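Local coordinates for type IV secretion system protein DotB (Yersinia pseudotuberculosis IP 31758, PDB 6GEF) that is a hexameric AAA+ ATPase of the GspE family that probably hydrolyses ATP to power a type IVb secretion system, at residues A[114-117]-A[118-122]; A[41-44]-A[45-48]; A[24-27]-A[28-31]. All blocks are in the same frame, centred on the assembly; numbering follows the deposited sequence.

The three contacts belong to the N-terminal part of the chain and gather on one side of the chain's centre. In chain order, contact 3 comes first, in the loop leading to helix 38-50; contact 2 follows within that helix, and contact 1 comes last, where strand 108-115 leaves an antiparallel sheet. Contact 2 is the middle layer. Its Val45 and Leu46 pack on Val114 of contact 1, while its Thr44 and Glu47 take hydrogen bonds to Tyr29 and Thr27 of contact 3. Centres of contacts 1 and 2 lie about 13 Å apart, those of contacts 2 and 3 about 9 Å. The helix thus joins the sheet edge to the N-terminal loop.

Contact 1: A[114-117]-A[118-122]; sequences VFHP and TKLTT
His116 NE2 and Lys119 NZ lie 3.1 Å apart in the loop of a β-hairpin, where edge strand 108-115 has just ended and the chain turns before coming back as strand 128-140. The contact is local, between side chains three and four residues apart, and it lies on the surface. Pro117 suits the turn because its ring restricts the backbone, and Lys119 bends the chain further with a positive phi of 60°. His116 CG is anti to the backbone N (chi1 -153°), which swings the imidazole towards the residues that follow. There the carbonyl oxygen of Thr118 approaches His116 ND1 to 2.7 Å, but at an angle too poor for a hydrogen bond. The carbon contacts come from Leu120. Its side chain crosses that of His116 at about a right angle, and its backbone N sits over one face of the imidazole. Gln127, across the hairpin, makes backbone hydrogen bonds with both His116 and Leu120, tying the loop to the returning chain. Pro117 also rests on Leu46 of helix 38-50. In the side-chain packing, Leu120 CB lies 3.3 Å from His116 CG, and the branch Leu120 CD2 is 3.4 Å from His116 CD2.

Contact 2: A[41-44]-A[45-48]; sequences FKDT and VLEF
The Phe41 ring turns one face to Val45, one turn further along helix 38-50. Phe41 CG is anti to the backbone N (chi1 -180°), and Val45 CG1 then sits over the middle of that ring face, 4.0 Å from the centroid and 12° off the normal: a CH-pi contact. Both residues are buried against the antiparallel sheet, where each touches Met150 of strand 143-153; apolar side chains suit a face pressed on the sheet. Lys42 contributes its backbone. Leu46 N donates to Lys42 O at 2.9 Å, and the aliphatic Leu46 CB packs 3.4 Å from Lys42 O. The Lys42 side chain lies against Tyr112, with NZ in a long, weak ion pair to Glu38 OE1. Asp43 sits on the exposed side, where a carboxylate can stay hydrated. Its backbone takes part in the contact: Glu47 N donates to Asp43 O at 2.9 Å, the donor standing above the carbonyl plane. Thr44 accepts an almost straight bond, Phe48 N to Thr44 O, of 2.9 Å (177°). The Thr44 and Phe48 side chains run side by side, with Thr44 CG2 4.0 Å from Phe48 CE2. Thr44 OG1 lies beside the backbone N and bonds to Gln40 O and Tyr29 OH, which satisfies this buried hydroxyl. Glu47, also buried, bends at chi2, and OE2 bonds to Thr27 OG1. Successive i to i+4 bonds thus carry the helix, while the side chains divide the work: apolar groups bind it to the sheet, and polar ends of Thr44 and Glu47 anchor the preceding loop.

Contact 3: A[24-27]-A[28-31]; sequences EFKT and EYRY
This is a local side-chain contact, lysine methylenes against a tyrosine's ring edge and carbonyl, across an open turn in the irregular chain that precedes helix 38-50. Lys26 and Tyr29 stand on the two arms, their CA atoms 6.0 Å apart, with Thr27 and Glu28 at the bend. No backbone hydrogen bond closes the turn: Lys26 O and Tyr29 N are 6.2 Å apart. Glu28 has a positive phi of 36°, and this unusual backbone helps to reverse the chain, while its carboxylate extends from an exposed position suited to a charge. The side chains of Lys26 and Tyr29 cross at a slant. Methylene carbons of the lysine do the touching: Lys26 CD lies at the edge of the tyrosine ring, near its plane, 3.7 Å from Tyr29 CD2, and Lys26 CE follows at 3.8 Å from Tyr29 CD2. Lys26 CD also rests 3.3 Å from the backbone oxygen Tyr29 O. With Tyr29 CG anti to the backbone N (chi1 180°), the ring extends beside the lysine chain and presents its CD2 edge to those methylenes. A lysine suits this place because its chain is oily for most of its length and charged only at the tip. The chain kinks at its last torsion (chi4 40°), and NZ gives a hydrogen bond to Leu75 O, in the loop after strand 71-74. The polar ends of Tyr29 and Thr27 reach Thr44 and Glu47 of helix 38-50. Tyr31 continues onto the loop of Ser76, Arg78 and Leu80. The arrangement is that of an irregular N-terminal segment lying on a helix: an open turn, fastened by side-chain hydrogen bonds to helix 38-50 and a neighbouring loop of the N-terminal α+β domain, whose antiparallel sheet carries that helix.

Contact 1: A[114-117]-A[118-122]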
loop_
_atom_site.group_PDB
_atom_site.type_symbol
_atom_site.label_atom_id
_atom_site.label_comp_id
_atom_site.label_asym_id
_atom_site.label_seq_id
_atom_site.Cartn_x
_atom_site.Cartn_y
_atom_site.Cartn_z
ATOM N N VAL A 114 18.325 30.097 -32.834
ATOM C CA VAL A 114 18.301 31.108 -33.897
ATOM C C VAL A 114 19.683 31.746 -33.958
ATOM O O VAL A 114 20.302 32.016 -32.926
ATOM C CB VAL A 114 17.198 32.182 -33.627
ATOM C CG1 VAL A 114 16.033 31.604 -32.877
ATOM C CG2 VAL A 114 17.750 33.352 -32.863
ATOM N N PHE A 115 20.109 32.054 -35.170
ATOM C CA PHE A 115 21.524 32.404 -35.433
ATOM C C PHE A 115 21.587 33.864 -35.824
ATOM O O PHE A 115 20.859 34.314 -36.726
ATOM C CB PHE A 115 22.127 31.530 -36.551
ATOM C CG PHE A 115 22.019 30.057 -36.300
ATOM C CD1 PHE A 115 20.809 29.378 -36.559
ATOM C CD2 PHE A 115 23.085 29.352 -35.756
ATOM C CE1 PHE A 115 20.680 28.033 -36.270
ATOM C CE2 PHE A 115 22.966 27.990 -35.486
ATOM C CZ PHE A 115 21.763 27.328 -35.744
ATOM N N HIS A 116 22.434 34.623 -35.148
ATOM C CA HIS A 116 22.599 36.044 -35.458
ATOM C C HIS A 116 23.114 36.213 -36.894
ATOM O O HIS A 116 24.060 35.545 -37.290
ATOM C CB HIS A 116 23.595 36.684 -34.505
ATOM C CG HIS A 116 23.389 38.143 -34.274
ATOM N ND1 HIS A 116 23.173 39.073 -35.281
ATOM C CD2 HIS A 116 23.347 38.843 -33.117
ATOM C CE1 HIS A 116 23.012 40.268 -34.751
ATOM N NE2 HIS A 116 23.093 40.157 -33.439
ATOM N N PRO A 117 22.426 37.011 -37.723
ATOM C CA PRO A 117 22.778 37.046 -39.147
ATOM C C PRO A 117 24.153 37.656 -39.382
ATOM O O PRO A 117 24.974 37.085 -40.115
ATOM C CB PRO A 117 21.660 37.898 -39.767
ATOM C CG PRO A 117 21.171 38.751 -38.638
ATOM C CD PRO A 117 21.314 37.923 -37.385
ATOM N N THR A 118 24.403 38.824 -38.788
ATOM C CA THR A 118 25.678 39.503 -38.933
ATOM C C THR A 118 26.188 39.902 -37.554
ATOM O O THR A 118 25.432 39.891 -36.551
ATOM C CB THR A 118 25.535 40.771 -39.806
ATOM O OG1 THR A 118 24.805 41.779 -39.100
ATOM C CG2 THR A 118 24.808 40.435 -41.108
ATOM N N LYS A 119 27.464 40.282 -37.506
ATOM C CA LYS A 119 28.026 41.014 -36.378
ATOM C C LYS A 119 27.923 40.266 -35.049
ATOM O O LYS A 119 28.044 40.859 -33.978
ATOM C CB LYS A 119 27.440 42.447 -36.298
ATOM C CG LYS A 119 26.311 42.597 -35.296
ATOM C CD LYS A 119 26.326 43.951 -34.603
ATOM C CE LYS A 119 25.560 43.906 -33.280
ATOM N NZ LYS A 119 24.450 42.911 -33.114
ATOM N N LEU A 120 27.681 38.966 -35.109
ATOM C CA LEU A 120 27.871 38.075 -33.973
ATOM C C LEU A 120 28.608 36.837 -34.437
ATOM O O LEU A 120 28.038 36.001 -35.132
ATOM C CB LEU A 120 26.527 37.704 -33.317
ATOM C CG LEU A 120 26.380 37.971 -31.826
ATOM C CD1 LEU A 120 27.560 37.360 -31.038
ATOM C CD2 LEU A 120 26.285 39.475 -31.559
ATOM N N THR A 121 29.879 36.718 -34.061
ATOM C CA THR A 121 30.627 35.487 -34.257
ATOM C C THR A 121 31.438 35.173 -33.015
ATOM O O THR A 121 31.820 36.072 -32.261
ATOM C CB THR A 121 31.596 35.626 -35.476
ATOM O OG1 THR A 121 30.929 36.328 -36.544
ATOM C CG2 THR A 121 32.062 34.265 -35.966
ATOM N N THR A 122 31.718 33.893 -32.804
ATOM C CA THR A 122 32.699 33.472 -31.806
ATOM C C THR A 122 34.059 33.161 -32.408
ATOM O O THR A 122 35.058 33.096 -31.699
ATOM C CB THR A 122 32.209 32.209 -31.047
ATOM O OG1 THR A 122 32.062 31.131 -31.969
ATOM C CG2 THR A 122 30.848 32.528 -30.354
#

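Contact 2: A[41-44]-A[45-48]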
loop_
_atom_site.group_PDB
_atom_site.type_symbol
_atom_site.label_atom_id
_atom_site.label_comp_id
_atom_site.label_asym_id
_atom_site.label_seq_id
_atom_site.Cartn_x
_atom_site.Cartn_y
_atom_site.Cartn_z
ATOM N N PHE A 41 9.420 34.589 -38.283
ATOM C CA PHE A 41 9.455 34.245 -36.854
ATOM C C PHE A 41 10.868 34.311 -36.288
ATOM O O PHE A 41 11.095 34.912 -35.240
ATOM C CB PHE A 41 8.854 32.853 -36.634
ATOM C CG PHE A 41 8.848 32.424 -35.204
ATOM C CD1 PHE A 41 8.260 33.200 -34.209
ATOM C CD2 PHE A 41 9.400 31.217 -34.837
ATOM C CE1 PHE A 41 8.280 32.784 -32.897
ATOM C CE2 PHE A 41 9.420 30.802 -33.498
ATOM C CZ PHE A 41 8.862 31.583 -32.543
ATOM N N LYS A 42 11.824 33.721 -36.987
ATOM C CA LYS A 42 13.234 33.826 -36.567
ATOM C C LYS A 42 13.679 35.290 -36.513
ATOM O O LYS A 42 14.409 35.672 -35.614
ATOM C CB LYS A 42 14.122 33.028 -37.529
ATOM C CG LYS A 42 13.832 31.538 -37.515
ATOM C CD LYS A 42 14.855 30.772 -38.346
ATOM C CE LYS A 42 15.109 29.379 -37.777
ATOM N NZ LYS A 42 15.504 28.424 -38.855
ATOM N N ASP A 43 13.218 36.100 -37.469
ATOM C CA ASP A 43 13.510 37.524 -37.430
ATOM C C ASP A 43 12.808 38.215 -36.297
ATOM O O ASP A 43 13.276 39.259 -35.822
ATOM C CB ASP A 43 13.180 38.173 -38.783
ATOM C CG ASP A 43 14.073 37.655 -39.911
ATOM O OD1 ASP A 43 14.882 36.689 -39.689
ATOM O OD2 ASP A 43 13.936 38.211 -41.014
ATOM N N THR A 44 11.656 37.708 -35.869
ATOM C CA THR A 44 10.976 38.250 -34.690
ATOM C C THR A 44 11.771 37.949 -33.437
ATOM O O THR A 44 11.906 38.821 -32.571
ATOM C CB THR A 44 9.545 37.712 -34.611
ATOM O OG1 THR A 44 8.891 37.912 -35.871
ATOM C CG2 THR A 44 8.770 38.417 -33.509
ATOM N N VAL A 45 12.249 36.725 -33.282
ATOM C CA VAL A 45 13.002 36.362 -32.098
ATOM C C VAL A 45 14.332 37.059 -32.110
ATOM O O VAL A 45 14.923 37.330 -31.031
ATOM C CB VAL A 45 13.093 34.832 -31.925
ATOM C CG1 VAL A 45 11.962 34.146 -32.661
ATOM C CG2 VAL A 45 14.437 34.334 -32.372
ATOM N N LEU A 46 14.944 37.279 -33.261
ATOM C CA LEU A 46 16.180 38.068 -33.349
ATOM C C LEU A 46 15.917 39.544 -33.046
ATOM O O LEU A 46 16.753 40.195 -32.422
ATOM C CB LEU A 46 16.828 37.884 -34.708
ATOM C CG LEU A 46 17.672 36.626 -34.898
ATOM C CD1 LEU A 46 17.879 36.390 -36.420
ATOM C CD2 LEU A 46 19.001 36.780 -34.155
ATOM N N GLU A 47 14.798 40.077 -33.486
ATOM C CA GLU A 47 14.409 41.422 -33.110
ATOM C C GLU A 47 14.255 41.550 -31.594
ATOM O O GLU A 47 14.761 42.494 -30.992
ATOM C CB GLU A 47 13.118 41.829 -33.851
ATOM C CG GLU A 47 12.442 43.080 -33.296
ATOM C CD GLU A 47 13.341 44.269 -33.287
ATOM O OE1 GLU A 47 12.859 45.370 -32.976
ATOM O OE2 GLU A 47 14.551 44.142 -33.589
ATOM N N PHE A 48 13.500 40.658 -30.986
ATOM C CA PHE A 48 13.423 40.623 -29.526
ATOM C C PHE A 48 14.794 40.441 -28.910
ATOM O O PHE A 48 15.054 40.959 -27.816
ATOM C CB PHE A 48 12.449 39.526 -29.057
ATOM C CG PHE A 48 11.012 39.940 -29.097
ATOM C CD1 PHE A 48 10.616 41.161 -28.597
ATOM C CD2 PHE A 48 10.045 39.107 -29.622
ATOM C CE1 PHE A 48 9.273 41.547 -28.613
ATOM C CE2 PHE A 48 8.711 39.489 -29.631
ATOM C CZ PHE A 48 8.335 40.714 -29.136
#

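Contact 3: A[24-27]-A[28-31]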
loop_
_atom_site.group_PDB
_atom_site.type_symbol
_atom_site.label_atom_id
_atom_site.label_comp_id
_atom_site.label_asym_id
_atom_site.label_seq_id
_atom_site.Cartn_x
_atom_site.Cartn_y
_atom_site.Cartn_z
ATOM N N GLU A 24 7.728 48.603 -29.085
ATOM C CA GLU A 24 9.177 48.650 -28.998
ATOM C C GLU A 24 9.758 49.203 -30.297
ATOM O O GLU A 24 9.236 48.915 -31.386
ATOM C CB GLU A 24 9.744 47.243 -28.742
ATOM C CG GLU A 24 9.819 46.867 -27.276
ATOM C CD GLU A 24 10.299 45.434 -27.092
ATOM O OE1 GLU A 24 11.041 44.922 -27.953
ATOM O OE2 GLU A 24 9.965 44.799 -26.068
ATOM N N PHE A 25 10.847 49.949 -30.168
ATOM C CA PHE A 25 11.661 50.326 -31.303
ATOM C C PHE A 25 12.366 49.104 -31.886
ATOM O O PHE A 25 12.597 48.099 -31.210
ATOM C CB PHE A 25 12.686 51.378 -30.863
ATOM C CG PHE A 25 12.130 52.767 -30.790
ATOM C CD1 PHE A 25 10.882 52.996 -30.181
ATOM C CD2 PHE A 25 12.827 53.850 -31.373
ATOM C CE1 PHE A 25 10.365 54.285 -30.124
ATOM C CE2 PHE A 25 12.296 55.122 -31.318
ATOM C CZ PHE A 25 11.065 55.354 -30.691
ATOM N N LYS A 26 12.727 49.220 -33.158
ATOM C CA LYS A 26 13.135 48.072 -33.960
ATOM C C LYS A 26 14.577 48.235 -34.444
ATOM O O LYS A 26 15.139 49.311 -34.396
ATOM C CB LYS A 26 12.190 47.889 -35.171
ATOM C CG LYS A 26 10.850 47.285 -34.808
ATOM C CD LYS A 26 9.949 47.236 -36.056
ATOM C CE LYS A 26 8.537 46.771 -35.643
ATOM N NZ LYS A 26 8.065 47.357 -34.345
ATOM N N THR A 27 15.150 47.134 -34.904
ATOM C CA THR A 27 16.405 47.146 -35.680
ATOM C C THR A 27 16.188 46.378 -36.982
ATOM O O THR A 27 16.072 45.166 -36.949
ATOM C CB THR A 27 17.525 46.493 -34.853
ATOM O OG1 THR A 27 17.280 45.078 -34.756
ATOM C CG2 THR A 27 17.546 47.099 -33.455
ATOM N N GLU A 28 16.138 47.108 -38.084
ATOM C CA GLU A 28 15.891 46.501 -39.401
ATOM C C GLU A 28 14.904 45.318 -39.332
ATOM O O GLU A 28 15.311 44.185 -39.276
ATOM C CB GLU A 28 17.203 46.060 -40.057
ATOM C CG GLU A 28 17.753 47.051 -41.055
ATOM C CD GLU A 28 18.670 46.413 -42.106
ATOM O OE1 GLU A 28 19.911 46.605 -42.043
ATOM O OE2 GLU A 28 18.144 45.728 -43.014
ATOM N N TYR A 29 13.643 45.633 -39.151
ATOM C CA TYR A 29 12.617 44.645 -38.900
ATOM C C TYR A 29 11.257 45.207 -39.275
ATOM O O TYR A 29 10.982 46.380 -39.020
ATOM C CB TYR A 29 12.604 44.218 -37.402
ATOM C CG TYR A 29 11.552 43.201 -37.078
ATOM C CD1 TYR A 29 11.676 41.876 -37.473
ATOM C CD2 TYR A 29 10.427 43.556 -36.349
ATOM C CE1 TYR A 29 10.710 40.937 -37.166
ATOM C CE2 TYR A 29 9.438 42.616 -36.024
ATOM C CZ TYR A 29 9.581 41.322 -36.444
ATOM O OH TYR A 29 8.624 40.391 -36.148
ATOM N N ARG A 30 10.427 44.380 -39.894
ATOM C CA ARG A 30 9.017 44.676 -40.080
ATOM C C ARG A 30 8.188 43.559 -39.476
ATOM O O ARG A 30 8.434 42.390 -39.760
ATOM C CB ARG A 30 8.652 44.841 -41.578
ATOM C CG ARG A 30 7.667 45.955 -41.863
ATOM C CD ARG A 30 7.962 47.196 -41.041
ATOM N NE ARG A 30 6.909 48.206 -41.207
ATOM C CZ ARG A 30 6.959 49.436 -40.684
ATOM N NH1 ARG A 30 5.953 50.275 -40.888
ATOM N NH2 ARG A 30 8.016 49.859 -39.967
ATOM N N TYR A 31 7.213 43.910 -38.655
ATOM C CA TYR A 31 6.312 42.905 -38.116
ATOM C C TYR A 31 5.437 42.372 -39.240
ATOM O O TYR A 31 4.775 43.161 -39.929
ATOM C CB TYR A 31 5.452 43.489 -37.002
ATOM C CG TYR A 31 4.635 42.487 -36.247
ATOM C CD1 TYR A 31 5.244 41.542 -35.442
ATOM C CD2 TYR A 31 3.260 42.481 -36.314
ATOM C CE1 TYR A 31 4.489 40.627 -34.696
ATOM C CE2 TYR A 31 2.496 41.569 -35.593
ATOM C CZ TYR A 31 3.129 40.637 -34.802
ATOM O OH TYR A 31 2.389 39.720 -34.094
#